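Local coordinates for choline kinase (Cryptosporidium parvum, PDB 3MES), which probably phosphorylates choline, and perhaps ethanolamine, with ATP as the phosphate donor, at residues 55-60 against 146-151; 63-68 against 103-108. All blocks are in the same frame, centred on the assembly; numbering follows the deposited sequence.

Contact 1 (55-60 against 146-151); sequences IGICRK and GRIEEF. With ADP (adenosine-5'-diphosphate), chain I.
Ile57 and Cys58 on helix 51-61 meet Ile148 on strand 146-150 through van der Waals contacts, with no hydrogen bond between them. The Ile148 side chain points at the helix and touches it with its outermost carbon. CD1 of Ile148 lies 4.2 Å from CG2 of Ile57, so the short branch of Ile57 does the touching, with the two side chains set at a slant. The longer branch of Ile57, CG1 and CD1, turns beside the backbone N (chi1 -71°). CD1 of Ile148 also lies 4.5 Å from SG of Cys58, a looser approach, and rests against the helix backbone at Ile57 O and Cys58 CA. Phe107 of the neighbouring strand 104-109 touches both Ile57 and Cys58, and Ile62 reaches Ile148, so the contact is part of a wider apolar layer.

This layer lies between the N-terminal helix and one face of the antiparallel five-stranded sheet in the N-terminal lobe of the kinase fold. The strand then runs into the connection between the lobes, where the nucleotide base is held. Side chains alternate along it: Ile148 faces the helix, while Arg147 and Glu149 lie on the other face of the sheet.

The polar bonds belong to that second face and to the hinge. NE of Arg147 forms a salt bridge with OE2 of Glu149 at 2.6 Å, on the anti side but 28° out of the carboxylate plane. Arg108 bridges to the same oxygen. The adenine amino group N6 of ADP donates to the backbone O of Glu150 at 3.1 Å. A weak second bond runs from ADP N6 to OE1 of Glu149 at 3.4 Å.

The Phe151 ring lies against the base. ADP C2 sits over one face, offset toward the rim, with CE1 of Phe151 3.5 Å from that carbon.

Contact 2 (63-68 against 103-108); sequences PGWKEI and PRILFR. With ADP (adenosine-5'-diphosphate), chain I.
The Trp65 indole reaches strand 104-109 with its six-membered ring. Pro103 O and Ile105 CG2 both approach the ring obliquely. CZ2 of Trp65 is 3.7 Å from O of Pro103 and 4.1 Å from CG2 of Ile105. Pro103 takes part through its carbonyl; its ring points away. At the neighbouring corner, CH2 of Trp65 lies 4.2 Å from CG1 of Ile105. A chi1 of 68° at Ile105 lets both branches, CG1 and CG2, meet the indole. The indole N-H, NE1, is bonded to the backbone O of His102, which helps fix the ring.

The second flat group is the Arg108 guanidinium, with the ADP phosphates at its edge. NH2 of Arg108 gives a nearly straight bond to O2A of ADP, 2.7 Å long at 174°. NH1 of Arg108 reaches O2B of ADP at 3.1 Å, so one side chain holds both phosphates.

Strand 104-109 is the central strand of the N-terminal-lobe sheet, and its side chains alternate between the two faces. Ile105 turns to the face packed by Trp65. Leu106 and Arg108 turn to the nucleotide face, where CG of Leu106 lies 3.7 Å from N7 of the adenine. Trp65 opens a type I turn that ends at Ile68, closed by Ile68 N bonding to Trp65 O. Cys58 and Val89 also touch the indole.

From the N terminus, the first modelled helix, 51-61, supplies one side of contact 1. The loop at 63-68 follows and supplies one side of contact 2. The chain then forms strands 73-78 and 85-91 and reaches strand 104-109, where contact 2 closes its loop. It continues through helix 120-132 and strand 139-143 to strand 146-150, which closes contact 1. The smaller loop therefore lies wholly within the larger one; they do not cross. Strands 104-109 and 146-150 are antiparallel neighbours, joined by backbone bonds between Leu106 and Glu149 and between Arg147 and Arg108. Together the contacts tie the N-terminal helix and its following loop to adjacent ADP-binding strands.

Contact 1 (55-60 against 146-151)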
# COMPACT_ATOMS: atom_id res chain seq x y z
N ILE B 55 29.67 18.77 5.23
CA ILE B 55 29.19 19.57 4.11
C ILE B 55 30.11 19.47 2.90
O ILE B 55 29.65 19.41 1.76
CB ILE B 55 29.00 21.04 4.52
CG1 ILE B 55 27.98 21.15 5.65
CG2 ILE B 55 28.58 21.89 3.32
CD1 ILE B 55 27.59 22.57 6.00
N GLY B 56 31.42 19.44 3.14
CA GLY B 56 32.38 19.23 2.07
C GLY B 56 32.20 17.87 1.43
O GLY B 56 32.21 17.74 0.21
N ILE B 57 32.02 16.85 2.26
CA ILE B 57 31.81 15.49 1.78
C ILE B 57 30.52 15.37 0.98
O ILE B 57 30.46 14.61 0.01
CB ILE B 57 31.79 14.49 2.95
CG1 ILE B 57 33.20 14.33 3.54
CG2 ILE B 57 31.24 13.14 2.50
CD1 ILE B 57 33.26 13.47 4.78
N CYS B 58 29.50 16.12 1.38
CA CYS B 58 28.20 16.08 0.71
C CYS B 58 28.22 16.76 -0.66
O CYS B 58 27.73 16.19 -1.64
CB CYS B 58 27.12 16.70 1.59
SG CYS B 58 26.63 15.68 3.02
N ARG B 59 28.76 17.97 -0.73
CA ARG B 59 28.76 18.71 -1.99
C ARG B 59 29.60 17.99 -3.04
O ARG B 59 29.38 18.15 -4.24
CB ARG B 59 29.28 20.14 -1.80
CG ARG B 59 29.23 20.65 -0.38
CD ARG B 59 28.70 22.08 -0.30
NE ARG B 59 28.96 22.87 -1.51
CZ ARG B 59 30.08 23.55 -1.74
NH1 ARG B 59 31.08 23.52 -0.87
NH2 ARG B 59 30.20 24.24 -2.86
N LYS B 60 30.56 17.19 -2.58
CA LYS B 60 31.49 16.52 -3.47
C LYS B 60 30.93 15.23 -4.05
O LYS B 60 31.31 14.81 -5.15
CB LYS B 60 32.81 16.24 -2.73
CG LYS B 60 33.82 15.45 -3.55
CD LYS B 60 35.11 15.25 -2.77
CE LYS B 60 36.17 14.57 -3.63
NZ LYS B 60 37.49 14.52 -2.94
N GLY B 146 31.63 5.47 6.94
CA GLY B 146 30.22 5.88 6.90
C GLY B 146 29.58 5.76 5.53
O GLY B 146 30.07 5.02 4.67
N ARG B 147 28.49 6.49 5.33
CA ARG B 147 27.80 6.49 4.04
C ARG B 147 26.75 7.59 3.96
O ARG B 147 26.28 8.10 4.97
CB ARG B 147 27.17 5.13 3.76
CG ARG B 147 26.07 4.71 4.74
CD ARG B 147 25.45 3.39 4.31
NE ARG B 147 24.27 3.03 5.08
CZ ARG B 147 24.20 1.99 5.91
NH1 ARG B 147 25.25 1.20 6.07
NH2 ARG B 147 23.08 1.73 6.56
N ILE B 148 26.41 7.97 2.73
CA ILE B 148 25.35 8.94 2.49
C ILE B 148 24.12 8.22 1.94
O ILE B 148 24.18 7.59 0.89
CB ILE B 148 25.79 10.02 1.48
CG1 ILE B 148 27.03 10.75 1.98
CG2 ILE B 148 24.66 11.01 1.22
CD1 ILE B 148 27.56 11.79 1.00
N GLU B 149 23.01 8.30 2.67
CA GLU B 149 21.79 7.63 2.27
C GLU B 149 20.72 8.60 1.81
O GLU B 149 20.72 9.78 2.19
CB GLU B 149 21.22 6.81 3.44
CG GLU B 149 22.15 5.79 4.03
CD GLU B 149 21.51 5.06 5.19
OE1 GLU B 149 20.28 5.19 5.37
OE2 GLU B 149 22.23 4.36 5.93
N GLU B 150 19.79 8.09 1.01
CA GLU B 150 18.57 8.82 0.69
C GLU B 150 17.79 9.04 1.98
O GLU B 150 17.60 8.11 2.77
CB GLU B 150 17.74 8.00 -0.29
CG GLU B 150 16.28 8.39 -0.35
CD GLU B 150 15.46 7.43 -1.20
OE1 GLU B 150 15.91 6.28 -1.42
OE2 GLU B 150 14.36 7.82 -1.64
N PHE B 151 17.34 10.27 2.20
CA PHE B 151 16.52 10.54 3.37
C PHE B 151 15.06 10.21 3.11
O PHE B 151 14.39 10.87 2.32
CB PHE B 151 16.65 12.00 3.82
CG PHE B 151 15.85 12.33 5.05
CD1 PHE B 151 16.35 12.07 6.31
CD2 PHE B 151 14.58 12.88 4.94
CE1 PHE B 151 15.62 12.37 7.44
CE2 PHE B 151 13.84 13.17 6.07
CZ PHE B 151 14.36 12.92 7.32
PB ADP I . 21.47 2.98 14.90
O1B ADP I . 22.38 3.83 15.76
O2B ADP I . 22.15 2.39 13.68
O3B ADP I . 20.61 2.01 15.67
PA ADP I . 19.17 3.65 13.39
O1A ADP I . 18.38 2.57 14.09
O2A ADP I . 19.63 3.45 11.97
O3A ADP I . 20.45 4.05 14.29
O5' ADP I . 18.34 5.01 13.47
C5' ADP I . 17.45 5.39 12.43
C4' ADP I . 16.45 6.37 13.00
O4' ADP I . 16.75 7.67 12.49
C3' ADP I . 15.05 6.02 12.55
O3' ADP I . 14.22 5.79 13.69
C2' ADP I . 14.56 7.21 11.76
O2' ADP I . 13.67 7.98 12.57
C1' ADP I . 15.82 8.00 11.46
N9 ADP I . 16.39 7.55 10.17
C8 ADP I . 17.40 6.67 10.03
N7 ADP I . 17.69 6.47 8.72
C5 ADP I . 16.85 7.24 8.00
C6 ADP I . 16.62 7.51 6.56
N6 ADP I . 17.37 6.90 5.61
N1 ADP I . 15.64 8.38 6.23
C2 ADP I . 14.90 9.00 7.17
N3 ADP I . 15.05 8.81 8.49
C4 ADP I . 16.00 7.95 8.96

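Contact 2 (63-68 against 103-108)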
# COMPACT_ATOMS: atom_id res chain seq x y z
N PRO B 63 25.12 14.27 -6.22
CA PRO B 63 24.82 14.90 -7.51
C PRO B 63 23.98 16.16 -7.34
O PRO B 63 22.94 16.13 -6.69
CB PRO B 63 24.02 13.82 -8.24
CG PRO B 63 24.51 12.54 -7.67
CD PRO B 63 24.84 12.83 -6.23
N GLY B 64 24.44 17.26 -7.93
CA GLY B 64 23.71 18.52 -7.90
C GLY B 64 24.13 19.46 -6.79
O GLY B 64 23.86 20.67 -6.84
N TRP B 65 24.81 18.92 -5.78
CA TRP B 65 25.20 19.69 -4.60
C TRP B 65 26.53 20.41 -4.81
O TRP B 65 26.88 21.31 -4.05
CB TRP B 65 25.31 18.77 -3.38
CG TRP B 65 23.99 18.33 -2.83
CD1 TRP B 65 22.88 17.94 -3.53
CD2 TRP B 65 23.64 18.21 -1.44
NE1 TRP B 65 21.87 17.60 -2.67
CE2 TRP B 65 22.30 17.76 -1.38
CE3 TRP B 65 24.32 18.46 -0.24
CZ2 TRP B 65 21.64 17.54 -0.18
CZ3 TRP B 65 23.66 18.24 0.95
CH2 TRP B 65 22.34 17.78 0.98
N LYS B 66 27.27 20.00 -5.83
CA LYS B 66 28.60 20.55 -6.09
C LYS B 66 28.65 22.07 -5.96
O LYS B 66 29.50 22.61 -5.25
CB LYS B 66 29.08 20.12 -7.48
CG LYS B 66 30.56 20.39 -7.73
CD LYS B 66 31.44 19.48 -6.89
CE LYS B 66 32.90 19.61 -7.27
NZ LYS B 66 33.77 18.67 -6.52
N GLU B 67 27.75 22.77 -6.64
CA GLU B 67 27.81 24.23 -6.72
C GLU B 67 27.01 24.96 -5.65
O GLU B 67 27.02 26.19 -5.60
CB GLU B 67 27.39 24.71 -8.11
CG GLU B 67 28.43 24.46 -9.18
CD GLU B 67 29.77 25.08 -8.83
OE1 GLU B 67 29.81 26.32 -8.63
OE2 GLU B 67 30.77 24.34 -8.77
N ILE B 68 26.32 24.21 -4.80
CA ILE B 68 25.48 24.82 -3.77
C ILE B 68 26.31 25.44 -2.65
O ILE B 68 27.18 24.79 -2.08
CB ILE B 68 24.50 23.80 -3.17
CG1 ILE B 68 23.56 23.25 -4.25
CG2 ILE B 68 23.70 24.43 -2.04
CD1 ILE B 68 22.58 22.20 -3.75
N PRO B 103 17.16 16.64 -1.99
CA PRO B 103 17.18 17.86 -1.19
C PRO B 103 17.57 17.58 0.26
O PRO B 103 18.19 18.42 0.91
CB PRO B 103 15.72 18.33 -1.26
CG PRO B 103 14.94 17.10 -1.50
CD PRO B 103 15.80 16.23 -2.37
N ARG B 104 17.21 16.40 0.75
CA ARG B 104 17.60 15.96 2.08
C ARG B 104 18.30 14.61 1.99
O ARG B 104 17.92 13.76 1.18
CB ARG B 104 16.38 15.86 3.00
CG ARG B 104 15.68 17.19 3.26
CD ARG B 104 14.27 17.00 3.80
NE ARG B 104 14.24 16.54 5.18
CZ ARG B 104 14.36 17.34 6.24
NH1 ARG B 104 14.52 18.64 6.07
NH2 ARG B 104 14.32 16.83 7.47
N ILE B 105 19.32 14.41 2.81
CA ILE B 105 20.00 13.12 2.87
C ILE B 105 20.27 12.71 4.31
O ILE B 105 20.16 13.52 5.23
CB ILE B 105 21.33 13.11 2.07
CG1 ILE B 105 22.38 14.02 2.74
CG2 ILE B 105 21.09 13.51 0.62
CD1 ILE B 105 23.04 13.39 3.95
N LEU B 106 20.62 11.44 4.50
CA LEU B 106 20.93 10.91 5.82
C LEU B 106 22.41 10.58 5.88
O LEU B 106 22.89 9.70 5.17
CB LEU B 106 20.09 9.65 6.09
CG LEU B 106 20.10 9.02 7.48
CD1 LEU B 106 21.42 8.30 7.74
CD2 LEU B 106 19.82 10.06 8.55
N PHE B 107 23.14 11.31 6.72
CA PHE B 107 24.59 11.12 6.84
C PHE B 107 24.89 10.19 8.01
O PHE B 107 24.67 10.54 9.16
CB PHE B 107 25.30 12.46 7.03
CG PHE B 107 26.76 12.43 6.69
CD1 PHE B 107 27.21 12.91 5.47
CD2 PHE B 107 27.69 11.92 7.59
CE1 PHE B 107 28.56 12.88 5.15
CE2 PHE B 107 29.03 11.89 7.27
CZ PHE B 107 29.47 12.37 6.05
N ARG B 108 25.40 9.00 7.70
CA ARG B 108 25.65 7.99 8.71
C ARG B 108 27.13 7.76 8.95
O ARG B 108 27.87 7.39 8.04
CB ARG B 108 24.97 6.67 8.32
CG ARG B 108 25.23 5.52 9.28
CD ARG B 108 24.59 4.23 8.78
NE ARG B 108 23.14 4.30 8.77
CZ ARG B 108 22.37 4.01 9.82
NH1 ARG B 108 22.92 3.64 10.96
NH2 ARG B 108 21.05 4.10 9.72
PB ADP I . 21.47 2.98 14.90
O1B ADP I . 22.38 3.83 15.76
O2B ADP I . 22.15 2.39 13.68
O3B ADP I . 20.61 2.01 15.67
PA ADP I . 19.17 3.65 13.39
O1A ADP I . 18.38 2.57 14.09
O2A ADP I . 19.63 3.45 11.97
O3A ADP I . 20.45 4.05 14.29
O5' ADP I . 18.34 5.01 13.47
C5' ADP I . 17.45 5.39 12.43
C4' ADP I . 16.45 6.37 13.00
O4' ADP I . 16.75 7.67 12.49
C3' ADP I . 15.05 6.02 12.55
O3' ADP I . 14.22 5.79 13.69
C2' ADP I . 14.56 7.21 11.76
O2' ADP I . 13.67 7.98 12.57
C1' ADP I . 15.82 8.00 11.46
N9 ADP I . 16.39 7.55 10.17
C8 ADP I . 17.40 6.67 10.03
N7 ADP I . 17.69 6.47 8.72
C5 ADP I . 16.85 7.24 8.00
C6 ADP I . 16.62 7.51 6.56
N6 ADP I . 17.37 6.90 5.61
N1 ADP I . 15.64 8.38 6.23
C2 ADP I . 14.90 9.00 7.17
N3 ADP I . 15.05 8.81 8.49
C4 ADP I . 16.00 7.95 8.96